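Local coordinates for PKS (Streptomyces albus, PDB 4OQJ), which probably catalyses decarboxylative chain-extending condensation as a ketosynthase of the "AT-less" type I polyketide synthase for oxazolomycin, at residues 274-279 with 689-694; 286-291 with 305-310; 298-303 with 337-342; 466-471 with 502-507. One frame throughout, in Å; residues are numbered along the deposited sequence. Where two conformers were deposited one is given.

Overall arrangement
The four contacts fall into two groups. Contacts 2 and 3 lie together in the ketosynthase, with centres 11 Å apart. Both use helix 302-316, and contact 2 sets it against strand 280-289 of the large mixed sheet. Contacts 1 and 4 have centres 14 Å apart and touch, V692 N lying 3.1 Å from T502 OG1. Contact 4 is in the small three-stranded domain after the ketosynthase. The groups are well separated, with contacts 3 and 4 centred 49 Å apart. Along the chain, contacts 2, 3 and 4 all come between the two segments of contact 1. Contact 1 thus brings the late linker segment 689-694 back past the small domain to the ketosynthase.

Contact 1. Residues 274-279 with 689-694; sequences DGDTVH and VRRVPL
G275 and T277 meet the backbone of R690 and R691. Helix 268-274 is closed by a Schellman motif with G275, at positive phi, just after it. The segment 689-694 runs roughly alongside, its end-to-end direction 20° from that of 274-279. It lies between the ketosynthase and helix 496-505, consistent with the post-AT-type linker that returns over the ketosynthase in modular type I synthases. The absence of a side chain at G275 allows V689 O and R690 NH2 to come close to its CA.

Two direct hydrogen bonds cross. T277 OG1 donates to R691 O at 2.6 Å, in the carbonyl plane and on a lone pair. OG1 stands anti to the carbonyl carbon of T277 (chi1 -67°), which turns it to R691 O. The second bond, R691 N to G275 O, is weak at 3.4 Å. Water 3 joins the same two carbonyls by donating to both.

Between D276 and R691 the link is through water. The side chains lie side by side with their flat groups nearly perpendicular, and D276 OD1 stays 4.2 Å from R691 NH1. Water 1 donates to D276 OD1 and D274 O, and accepts from R691 NH1 at 2.8 Å, in the guanidinium plane. K266 forms salt bridges with both aspartates, and Y123 bonds D276 OD1. R691 NE donates to G122 O, and its guanidinium makes a cation-pi contact with Y123.

P693 makes van der Waals contacts, tip to tip with T277 and sliding past H279. R690 CA makes a CA-H...O contact with G275 O at 3.4 Å. The R690 chain bends at chi2, and its CD lies 3.5 Å from G275 O.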
loop_
_atom_site.group_PDB
_atom_site.type_symbol
_atom_site.label_atom_id
_atom_site.label_comp_id
_atom_site.label_asym_id
_atom_site.label_seq_id
_atom_site.Cartn_x
_atom_site.Cartn_y
_atom_site.Cartn_z
ATOM N N ASP A 274 23.945 -9.813 -10.905
ATOM C CA ASP A 274 23.793 -9.035 -12.134
ATOM C C ASP A 274 24.879 -7.984 -12.290
ATOM O O ASP A 274 24.994 -7.355 -13.346
ATOM C CB ASP A 274 22.419 -8.353 -12.174
ATOM C CG ASP A 274 21.276 -9.347 -12.231
ATOM O OD1 ASP A 274 21.542 -10.529 -12.533
ATOM O OD2 ASP A 274 20.114 -8.945 -11.979
ATOM N N GLY A 275 25.666 -7.772 -11.239
ATOM C CA GLY A 275 26.755 -6.814 -11.301
ATOM C C GLY A 275 26.339 -5.372 -11.033
ATOM O O GLY A 275 27.069 -4.453 -11.410
ATOM N N ASP A 276 25.186 -5.167 -10.388
ATOM C CA ASP A 276 24.718 -3.812 -10.093
ATOM C C ASP A 276 25.587 -3.104 -9.042
ATOM O O ASP A 276 26.270 -3.739 -8.252
ATOM C CB ASP A 276 23.266 -3.828 -9.598
ATOM C CG ASP A 276 22.315 -4.485 -10.573
ATOM O OD1 ASP A 276 22.544 -4.416 -11.798
ATOM O OD2 ASP A 276 21.329 -5.081 -10.107
ATOM N N THR A 277 25.557 -1.777 -9.036
ATOM C CA THR A 277 26.120 -1.026 -7.921
ATOM C C THR A 277 25.194 -1.133 -6.705
ATOM O O THR A 277 24.002 -0.836 -6.800
ATOM C CB THR A 277 26.323 0.438 -8.291
ATOM O OG1 THR A 277 27.343 0.526 -9.299
ATOM C CG2 THR A 277 26.767 1.253 -7.079
ATOM N N VAL A 278 25.726 -1.590 -5.577
ATOM C CA VAL A 278 24.960 -1.634 -4.321
ATOM C C VAL A 278 25.350 -0.420 -3.474
ATOM O O VAL A 278 26.507 -0.262 -3.089
ATOM C CB VAL A 278 25.214 -2.950 -3.556
ATOM C CG1 VAL A 278 24.397 -3.015 -2.270
ATOM C CG2 VAL A 278 24.883 -4.149 -4.446
ATOM N N HIS A 279 24.398 0.468 -3.239
ATOM C CA HIS A 279 24.648 1.688 -2.471
ATOM C C HIS A 279 24.551 1.420 -0.964
ATOM O O HIS A 279 25.232 2.052 -0.153
ATOM C CB HIS A 279 23.660 2.778 -2.882
ATOM C CG HIS A 279 23.866 3.281 -4.275
ATOM N ND1 HIS A 279 23.500 2.558 -5.387
ATOM C CD2 HIS A 279 24.436 4.421 -4.733
ATOM C CE1 HIS A 279 23.820 3.239 -6.476
ATOM N NE2 HIS A 279 24.376 4.374 -6.106
ATOM N N VAL A 689 28.434 -7.594 -17.110
ATOM C CA VAL A 689 28.009 -6.204 -17.124
ATOM C C VAL A 689 28.117 -5.620 -15.712
ATOM O O VAL A 689 27.764 -6.281 -14.741
ATOM C CB VAL A 689 26.562 -6.087 -17.639
ATOM C CG1 VAL A 689 26.039 -4.674 -17.485
ATOM C CG2 VAL A 689 26.485 -6.551 -19.091
ATOM N N ARG A 690 28.626 -4.397 -15.606
ATOM C CA ARG A 690 28.635 -3.672 -14.341
ATOM C C ARG A 690 27.960 -2.319 -14.522
ATOM O O ARG A 690 28.468 -1.460 -15.234
ATOM C CB ARG A 690 30.064 -3.478 -13.836
ATOM C CG ARG A 690 30.787 -4.760 -13.513
ATOM C CD ARG A 690 30.384 -5.306 -12.158
ATOM N NE ARG A 690 31.182 -6.477 -11.810
ATOM C CZ ARG A 690 30.937 -7.710 -12.248
ATOM N NH1 ARG A 690 31.729 -8.707 -11.880
ATOM N NH2 ARG A 690 29.906 -7.951 -13.052
ATOM N N ARG A 691 26.801 -2.142 -13.901
ATOM C CA ARG A 691 26.092 -0.868 -13.963
ATOM C C ARG A 691 26.629 0.106 -12.919
ATOM O O ARG A 691 26.795 -0.262 -11.756
ATOM C CB ARG A 691 24.593 -1.089 -13.750
ATOM C CG ARG A 691 23.932 -1.688 -14.948
ATOM C CD ARG A 691 22.543 -2.132 -14.632
ATOM N NE ARG A 691 21.823 -2.516 -15.836
ATOM C CZ ARG A 691 21.957 -3.687 -16.448
ATOM N NH1 ARG A 691 22.804 -4.601 -15.989
ATOM N NH2 ARG A 691 21.244 -3.934 -17.532
ATOM N N VAL A 692 26.888 1.348 -13.324
ATOM C CA VAL A 692 27.469 2.336 -12.401
ATOM C C VAL A 692 26.743 3.670 -12.511
ATOM O O VAL A 692 26.207 3.998 -13.580
ATOM C CB VAL A 692 28.974 2.553 -12.671
ATOM C CG1 VAL A 692 29.745 1.251 -12.485
ATOM C CG2 VAL A 692 29.211 3.089 -14.094
ATOM N N PRO A 693 26.737 4.456 -11.421
ATOM C CA PRO A 693 26.111 5.783 -11.462
ATOM C C PRO A 693 26.765 6.732 -12.460
ATOM O O PRO A 693 27.967 6.960 -12.383
ATOM C CB PRO A 693 26.293 6.305 -10.027
ATOM C CG PRO A 693 26.502 5.104 -9.202
ATOM C CD PRO A 693 27.237 4.133 -10.073
ATOM N N LEU A 694 25.976 7.269 -13.386
ATOM C CA LEU A 694 26.442 8.289 -14.318
ATOM C C LEU A 694 25.428 9.424 -14.276
ATOM O O LEU A 694 24.365 9.255 -13.688
ATOM C CB LEU A 694 26.572 7.730 -15.728
ATOM C CG LEU A 694 27.572 6.589 -15.902
ATOM C CD1 LEU A 694 27.398 5.951 -17.254
ATOM C CD2 LEU A 694 28.988 7.103 -15.749
HETATM O O HOH W 1 24.533 -4.613 -13.768
HETATM O O HOH W 2 23.736 -7.725 -15.650
HETATM O O HOH W 3 28.691 -2.074 -10.718
#

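Contact 2. Residues 286-291 with 305-310; sequences AVNNDG and QAAVVA
N288 meets V308 with its CG held between its own backbone N and carbonyl carbon (chi1 72°), and V308 points CG2 anti to its backbone N, beside the carbonyl carbon. The two side chains cross obliquely. The amide of N288 lies against the start of the valine side chain, with ND2 3.6 Å from V308 CB. ND2 also comes within 3.7 Å of A307 CB. Its hydrogen bond goes to G304 O, one residue before the helical segment, while OD1 accepts from N442 ND2. The buried amide is therefore gripped at both ends.

V308 CG2 reaches the strand backbone two residues earlier, at A286. It lies 3.3 Å from A286 O and 3.8 Å from A286 CB. The methyl of A286 also approaches V308 O, at 3.6 Å.

This is helix-on-sheet packing of the thiolase fold. The axes of strand 286-289 and helix 305-310 come within 7.6 Å and run nearly antiparallel, at 159°. V308 also touches N442 and H444 on the adjacent strand 441-448. The second subunit contacts this end of the strand: V287 packs on its P185, and N289 makes backbone hydrogen bonds to it.

Past the strand, D290 forms a salt bridge with K294. K294 and S292 contribute to a potassium site; the D290 side chain is about 9 Å from the ion. The strand end turns in an Asx turn, where N289 OD1 accepts from G291 N at 2.7 Å.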
loop_
_atom_site.group_PDB
_atom_site.type_symbol
_atom_site.label_atom_id
_atom_site.label_comp_id
_atom_site.label_asym_id
_atom_site.label_seq_id
_atom_site.Cartn_x
_atom_site.Cartn_y
_atom_site.Cartn_z
ATOM N N ALA A 286 10.003 -2.559 9.484
ATOM C CA ALA A 286 8.808 -2.848 10.258
ATOM C C ALA A 286 7.876 -1.655 10.202
ATOM O O ALA A 286 8.321 -0.510 10.099
ATOM C CB ALA A 286 9.166 -3.198 11.697
ATOM N N VAL A 287 6.579 -1.948 10.228
ATOM C CA VAL A 287 5.540 -0.941 10.260
ATOM C C VAL A 287 4.492 -1.373 11.271
ATOM O O VAL A 287 4.121 -2.547 11.307
ATOM C CB VAL A 287 4.878 -0.745 8.874
ATOM C CG1 VAL A 287 3.705 0.253 8.960
ATOM C CG2 VAL A 287 5.898 -0.307 7.857
ATOM N N ASN A 288 4.023 -0.437 12.095
ATOM C CA ASN A 288 2.922 -0.705 12.987
ATOM C C ASN A 288 2.055 0.551 13.114
ATOM O O ASN A 288 2.289 1.550 12.419
ATOM C CB ASN A 288 3.437 -1.200 14.354
ATOM C CG ASN A 288 4.099 -0.106 15.180
ATOM O OD1 ASN A 288 4.024 1.064 14.847
ATOM N ND2 ASN A 288 4.739 -0.494 16.288
ATOM N N ASN A 289 1.032 0.485 13.948
ATOM C CA ASN A 289 0.267 1.681 14.291
ATOM C C ASN A 289 0.108 1.745 15.795
ATOM O O ASN A 289 0.017 0.703 16.468
ATOM C CB ASN A 289 -1.097 1.697 13.594
ATOM C CG ASN A 289 -1.832 3.014 13.777
ATOM O OD1 ASN A 289 -2.453 3.265 14.824
ATOM N ND2 ASN A 289 -1.759 3.870 12.767
ATOM N N ASP A 290 0.057 2.964 16.325
ATOM C CA ASP A 290 -0.131 3.182 17.764
ATOM C C ASP A 290 -1.433 2.602 18.302
ATOM O O ASP A 290 -1.529 2.240 19.484
ATOM C CB ASP A 290 -0.112 4.676 18.079
ATOM C CG ASP A 290 1.233 5.309 17.819
ATOM O OD1 ASP A 290 2.241 4.578 17.850
ATOM O OD2 ASP A 290 1.271 6.532 17.584
ATOM N N GLY A 291 -2.453 2.541 17.448
ATOM C CA GLY A 291 -3.761 2.130 17.906
ATOM C C GLY A 291 -4.341 3.213 18.799
ATOM O O GLY A 291 -4.050 4.399 18.604
ATOM N N GLN A 305 6.430 3.600 18.975
ATOM C CA GLN A 305 7.774 3.814 18.438
ATOM C C GLN A 305 8.744 2.725 18.921
ATOM O O GLN A 305 9.470 2.123 18.125
ATOM C CB GLN A 305 8.311 5.185 18.842
ATOM C CG GLN A 305 7.594 6.387 18.246
ATOM C CD GLN A 305 8.238 7.703 18.701
ATOM O OE1 GLN A 305 9.424 7.745 19.012
ATOM N NE2 GLN A 305 7.451 8.762 18.766
ATOM N N ALA A 306 8.751 2.461 20.221
ATOM C CA ALA A 306 9.676 1.467 20.764
ATOM C C ALA A 306 9.449 0.111 20.084
ATOM O O ALA A 306 10.397 -0.589 19.725
ATOM C CB ALA A 306 9.504 1.352 22.278
ATOM N N ALA A 307 8.187 -0.254 19.895
ATOM C CA ALA A 307 7.861 -1.549 19.294
ATOM C C ALA A 307 8.337 -1.649 17.851
ATOM O O ALA A 307 8.870 -2.676 17.439
ATOM C CB ALA A 307 6.369 -1.805 19.353
ATOM N N VAL A 308 8.154 -0.603 17.059
ATOM C CA VAL A 308 8.495 -0.762 15.649
ATOM C C VAL A 308 10.026 -0.831 15.491
ATOM O O VAL A 308 10.534 -1.545 14.624
ATOM C CB VAL A 308 7.888 0.359 14.784
ATOM C CG1 VAL A 308 8.731 1.634 14.845
ATOM C CG2 VAL A 308 7.756 -0.116 13.362
ATOM N N VAL A 309 10.767 -0.148 16.359
ATOM C CA VAL A 309 12.230 -0.207 16.289
ATOM C C VAL A 309 12.726 -1.611 16.645
ATOM O O VAL A 309 13.545 -2.209 15.933
ATOM C CB VAL A 309 12.866 0.841 17.217
ATOM C CG1 VAL A 309 14.393 0.651 17.338
ATOM C CG2 VAL A 309 12.550 2.223 16.696
ATOM N N ALA A 310 12.209 -2.149 17.742
ATOM C CA ALA A 310 12.569 -3.495 18.157
ATOM C C ALA A 310 12.194 -4.504 17.073
ATOM O O ALA A 310 12.972 -5.400 16.761
ATOM C CB ALA A 310 11.882 -3.841 19.489
#

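Contact 3. Residues 298-303 with 337-342; sequences TAPSVQ and DPIEVA
P300 and V302 pack on I339 in a small apolar contact at the protein surface. It joins the start of helix 302-316, and the loop leading into it, to one side of helix 336-348. Both belong to the C-terminal half of the ketosynthase, a thiolase-type fold.

I339 carries the helix 336-348 side. Its two branches serve different partners. CG1 is anti to the carbonyl carbon (chi1 -77°), and the chain continues extended to CD1 (chi2 -175°). I339 CD1 meets P300 CB and CG, each at 4.0 Å. The P300 and I339 side chains cross at about a right angle. The other branch, CG2, faces the helix start. It is 3.7 Å from V302 CG2 and 4.0 Å from V302 N.

V302 CG1 extends toward the next turn, 4.4 Å from A342 CB, which is a looser approach. V302 was deposited in two conformers, so these methyl contacts describe one of them.

Between the two apolar residues, the CB of S301 points away from helix 336-348. S301 is the N-cap of helix 302-316, and its OG bonds G304 N.

Q305, one turn into helix 302-316, continues the packing on I339 and E340. The CB of E340 points away from segment 298-303, and its carboxylate bonds the backbone N of H329 and G330. E340 also touches S434 and F436 of strand 430-436. On the loop side, T298 packs on Y161 of the second subunit.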
loop_
_atom_site.group_PDB
_atom_site.type_symbol
_atom_site.label_atom_id
_atom_site.label_comp_id
_atom_site.label_asym_id
_atom_site.label_seq_id
_atom_site.Cartn_x
_atom_site.Cartn_y
_atom_site.Cartn_z
ATOM N N THR A 298 -3.472 12.878 17.061
ATOM C CA THR A 298 -2.206 13.467 16.632
ATOM C C THR A 298 -1.072 13.340 17.665
ATOM O O THR A 298 0.053 13.748 17.388
ATOM C CB THR A 298 -2.367 14.955 16.316
ATOM O OG1 THR A 298 -3.022 15.591 17.421
ATOM C CG2 THR A 298 -3.174 15.148 15.031
ATOM N N ALA A 299 -1.370 12.785 18.835
ATOM C CA ALA A 299 -0.380 12.636 19.900
ATOM C C ALA A 299 0.722 11.638 19.534
ATOM O O ALA A 299 0.502 10.750 18.715
ATOM C CB ALA A 299 -1.058 12.193 21.165
ATOM N N PRO A 300 1.909 11.766 20.161
ATOM C CA PRO A 300 2.960 10.765 19.963
ATOM C C PRO A 300 2.736 9.539 20.850
ATOM O O PRO A 300 1.838 9.556 21.691
ATOM C CB PRO A 300 4.243 11.509 20.364
ATOM C CG PRO A 300 3.803 12.862 20.880
ATOM C CD PRO A 300 2.339 12.791 21.121
ATOM N N SER A 301 3.533 8.490 20.656
ATOM C CA SER A 301 3.405 7.275 21.460
ATOM C C SER A 301 4.760 6.586 21.658
ATOM O O SER A 301 5.353 6.054 20.697
ATOM C CB SER A 301 2.408 6.314 20.792
ATOM O OG SER A 301 2.381 5.035 21.423
ATOM N N VAL A 302 5.246 6.586 22.899
ATOM C CA VAL A 302 6.509 5.921 23.224
ATOM C C VAL A 302 6.435 4.450 22.840
ATOM O O VAL A 302 7.346 3.909 22.226
ATOM C CB VAL A 302 6.862 6.012 24.726
ATOM C CG1 VAL A 302 8.237 5.400 24.990
ATOM C CG2 VAL A 302 6.859 7.441 25.206
ATOM N N GLN A 303 5.332 3.807 23.200
ATOM C CA GLN A 303 5.240 2.361 23.018
ATOM C C GLN A 303 5.186 1.952 21.563
ATOM O O GLN A 303 5.832 0.976 21.184
ATOM C CB GLN A 303 4.039 1.817 23.781
ATOM C CG GLN A 303 4.239 1.912 25.288
ATOM C CD GLN A 303 5.595 1.338 25.740
ATOM O OE1 GLN A 303 6.015 0.270 25.287
ATOM N NE2 GLN A 303 6.286 2.065 26.618
ATOM N N ASP A 337 10.717 15.142 21.200
ATOM C CA ASP A 337 12.124 14.741 21.251
ATOM C C ASP A 337 12.429 13.781 22.430
ATOM O O ASP A 337 13.031 12.727 22.219
ATOM C CB ASP A 337 13.029 15.981 21.318
ATOM C CG ASP A 337 13.245 16.652 19.935
ATOM O OD1 ASP A 337 12.672 16.204 18.911
ATOM O OD2 ASP A 337 14.004 17.645 19.879
ATOM N N PRO A 338 12.026 14.133 23.666
ATOM C CA PRO A 338 12.284 13.184 24.764
ATOM C C PRO A 338 11.591 11.846 24.554
ATOM O O PRO A 338 12.133 10.806 24.912
ATOM C CB PRO A 338 11.712 13.899 25.995
ATOM C CG PRO A 338 11.772 15.352 25.635
ATOM C CD PRO A 338 11.480 15.409 24.165
ATOM N N ILE A 339 10.405 11.876 23.963
ATOM C CA ILE A 339 9.666 10.653 23.685
ATOM C C ILE A 339 10.428 9.774 22.682
ATOM O O ILE A 339 10.532 8.552 22.865
ATOM C CB ILE A 339 8.228 10.982 23.168
ATOM C CG1 ILE A 339 7.347 11.397 24.365
ATOM C CG2 ILE A 339 7.616 9.810 22.413
ATOM C CD1 ILE A 339 5.900 11.640 24.043
ATOM N N GLU A 340 10.979 10.376 21.632
ATOM C CA GLU A 340 11.645 9.570 20.615
ATOM C C GLU A 340 12.860 8.852 21.221
ATOM O O GLU A 340 13.101 7.675 20.951
ATOM C CB GLU A 340 12.074 10.412 19.402
ATOM C CG GLU A 340 12.706 9.537 18.320
ATOM C CD GLU A 340 12.759 10.188 16.948
ATOM O OE1 GLU A 340 12.557 11.422 16.862
ATOM O OE2 GLU A 340 13.000 9.449 15.960
ATOM N N VAL A 341 13.602 9.553 22.060
ATOM C CA VAL A 341 14.797 8.980 22.670
ATOM C C VAL A 341 14.421 7.950 23.730
ATOM O O VAL A 341 15.098 6.938 23.883
ATOM C CB VAL A 341 15.671 10.074 23.268
ATOM C CG1 VAL A 341 16.877 9.481 23.988
ATOM C CG2 VAL A 341 16.132 11.033 22.150
ATOM N N ALA A 342 13.346 8.211 24.470
ATOM C CA ALA A 342 12.852 7.240 25.445
ATOM C C ALA A 342 12.462 5.939 24.746
ATOM O O ALA A 342 12.707 4.851 25.257
ATOM C CB ALA A 342 11.666 7.802 26.216
#

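Contact 4. Residues 466-471 with 502-507; sequences LLVLSA and TLALGR
V468 and L503 form the close-packed part of this buried contact. The carbonyl oxygen of V468 points at the leucine side chain and lies 3.5 Å from L503 CB. L503 CD1 and CD2 lie at 3.9 Å and 4.0 Å from V468 O, so the oxygen faces the branched end of L503. L503 CG is anti to the carbonyl carbon (chi1 -73°), and chi2 of 171° sets CD1 within 4.2 Å of L467 CB and 4.3 Å of L469 CD1. On the other flank, V468 CG2 rests on A504 CA at 3.9 Å.

Beside this direct packing, the contact is mediated by a water. Water 4 bridges the two backbones by donating to V468 O and L503 O, each at 2.7 Å.

Helix 496-505 packs alongside the edge of strand 465-471 that does not pair within the chain. The other edge pairs with strand 512-518 in the small three-stranded antiparallel sheet, as in the adaptor domain that follows the ketosynthase in modular synthases. Helix 474-490 touches L469 and L503 through L484. W680 and H684 of helix 680-684 cover A504, and L694 of the late linker segment 689-694 covers L503.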
loop_
_atom_site.group_PDB
_atom_site.type_symbol
_atom_site.label_atom_id
_atom_site.label_comp_id
_atom_site.label_asym_id
_atom_site.label_seq_id
_atom_site.Cartn_x
_atom_site.Cartn_y
_atom_site.Cartn_z
ATOM N N LEU A 466 32.669 1.712 -27.352
ATOM C CA LEU A 466 31.746 2.628 -27.982
ATOM C C LEU A 466 30.836 3.229 -26.920
ATOM O O LEU A 466 30.084 2.506 -26.282
ATOM C CB LEU A 466 30.903 1.901 -29.044
ATOM C CG LEU A 466 29.861 2.762 -29.757
ATOM C CD1 LEU A 466 30.547 3.864 -30.570
ATOM C CD2 LEU A 466 28.979 1.912 -30.637
ATOM N N LEU A 467 30.906 4.544 -26.748
ATOM C CA LEU A 467 30.012 5.273 -25.849
ATOM C C LEU A 467 28.844 5.855 -26.634
ATOM O O LEU A 467 29.060 6.537 -27.635
ATOM C CB LEU A 467 30.774 6.389 -25.140
ATOM C CG LEU A 467 32.051 5.977 -24.410
ATOM C CD1 LEU A 467 32.629 7.179 -23.673
ATOM C CD2 LEU A 467 31.782 4.829 -23.442
ATOM N N VAL A 468 27.616 5.582 -26.197
ATOM C CA VAL A 468 26.445 6.099 -26.900
ATOM C C VAL A 468 25.608 6.992 -25.974
ATOM O O VAL A 468 25.465 6.725 -24.779
ATOM C CB VAL A 468 25.595 4.951 -27.495
ATOM C CG1 VAL A 468 26.409 4.187 -28.544
ATOM C CG2 VAL A 468 25.081 4.019 -26.406
ATOM N N LEU A 469 25.130 8.100 -26.531
ATOM C CA LEU A 469 24.297 9.056 -25.810
ATOM C C LEU A 469 23.091 9.363 -26.669
ATOM O O LEU A 469 23.202 9.425 -27.897
ATOM C CB LEU A 469 25.057 10.354 -25.511
ATOM C CG LEU A 469 26.045 10.409 -24.345
ATOM C CD1 LEU A 469 27.264 9.561 -24.611
ATOM C CD2 LEU A 469 26.466 11.851 -24.115
ATOM N N SER A 470 21.935 9.547 -26.041
ATOM C CA SER A 470 20.757 9.992 -26.783
ATOM C C SER A 470 19.850 10.832 -25.897
ATOM O O SER A 470 19.786 10.642 -24.680
ATOM C CB SER A 470 19.992 8.798 -27.384
ATOM O OG SER A 470 19.402 7.960 -26.404
ATOM N N ALA A 471 19.182 11.787 -26.528
ATOM C CA ALA A 471 18.289 12.698 -25.841
ATOM C C ALA A 471 17.131 13.045 -26.766
ATOM O O ALA A 471 17.152 12.712 -27.951
ATOM C CB ALA A 471 19.031 13.947 -25.403
ATOM N N THR A 502 26.665 0.759 -19.149
ATOM C CA THR A 502 25.596 1.485 -18.474
ATOM C C THR A 502 24.878 2.389 -19.474
ATOM O O THR A 502 23.658 2.453 -19.505
ATOM C CB THR A 502 26.138 2.309 -17.321
ATOM O OG1 THR A 502 26.782 1.430 -16.392
ATOM C CG2 THR A 502 25.015 3.082 -16.615
ATOM N N LEU A 503 25.651 3.068 -20.309
ATOM C CA LEU A 503 25.084 3.992 -21.279
ATOM C C LEU A 503 24.243 3.272 -22.338
ATOM O O LEU A 503 23.226 3.799 -22.780
ATOM C CB LEU A 503 26.194 4.785 -21.945
ATOM C CG LEU A 503 26.891 5.876 -21.119
ATOM C CD1 LEU A 503 28.096 6.397 -21.888
ATOM C CD2 LEU A 503 25.944 7.022 -20.790
ATOM N N ALA A 504 24.691 2.085 -22.753
ATOM C CA ALA A 504 24.044 1.324 -23.812
ATOM C C ALA A 504 22.791 0.612 -23.327
ATOM O O ALA A 504 21.809 0.512 -24.058
ATOM C CB ALA A 504 25.029 0.289 -24.403
ATOM N N LEU A 505 22.843 0.107 -22.095
ATOM C CA LEU A 505 21.786 -0.744 -21.553
ATOM C C LEU A 505 20.858 -0.009 -20.603
ATOM O O LEU A 505 19.729 -0.437 -20.380
ATOM C CB LEU A 505 22.398 -1.932 -20.815
ATOM C CG LEU A 505 23.237 -2.901 -21.656
ATOM C CD1 LEU A 505 24.060 -3.765 -20.724
ATOM C CD2 LEU A 505 22.358 -3.763 -22.559
ATOM N N GLY A 506 21.320 1.113 -20.070
ATOM C CA GLY A 506 20.676 1.730 -18.919
ATOM C C GLY A 506 20.150 3.124 -19.160
ATOM O O GLY A 506 19.871 3.851 -18.207
ATOM N N ARG A 507 19.988 3.484 -20.432
ATOM C CA ARG A 507 19.511 4.815 -20.808
ATOM C C ARG A 507 18.410 4.688 -21.853
ATOM O O ARG A 507 18.492 3.842 -22.737
ATOM C CB ARG A 507 20.669 5.661 -21.343
ATOM C CG ARG A 507 21.684 6.058 -20.283
ATOM C CD ARG A 507 21.090 7.115 -19.366
ATOM N NE ARG A 507 21.985 7.574 -18.304
ATOM C CZ ARG A 507 22.239 6.896 -17.189
ATOM N NH1 ARG A 507 21.708 5.689 -17.000
ATOM N NH2 ARG A 507 23.032 7.420 -16.264
HETATM O O HOH W 4 23.041 6.398 -23.634
#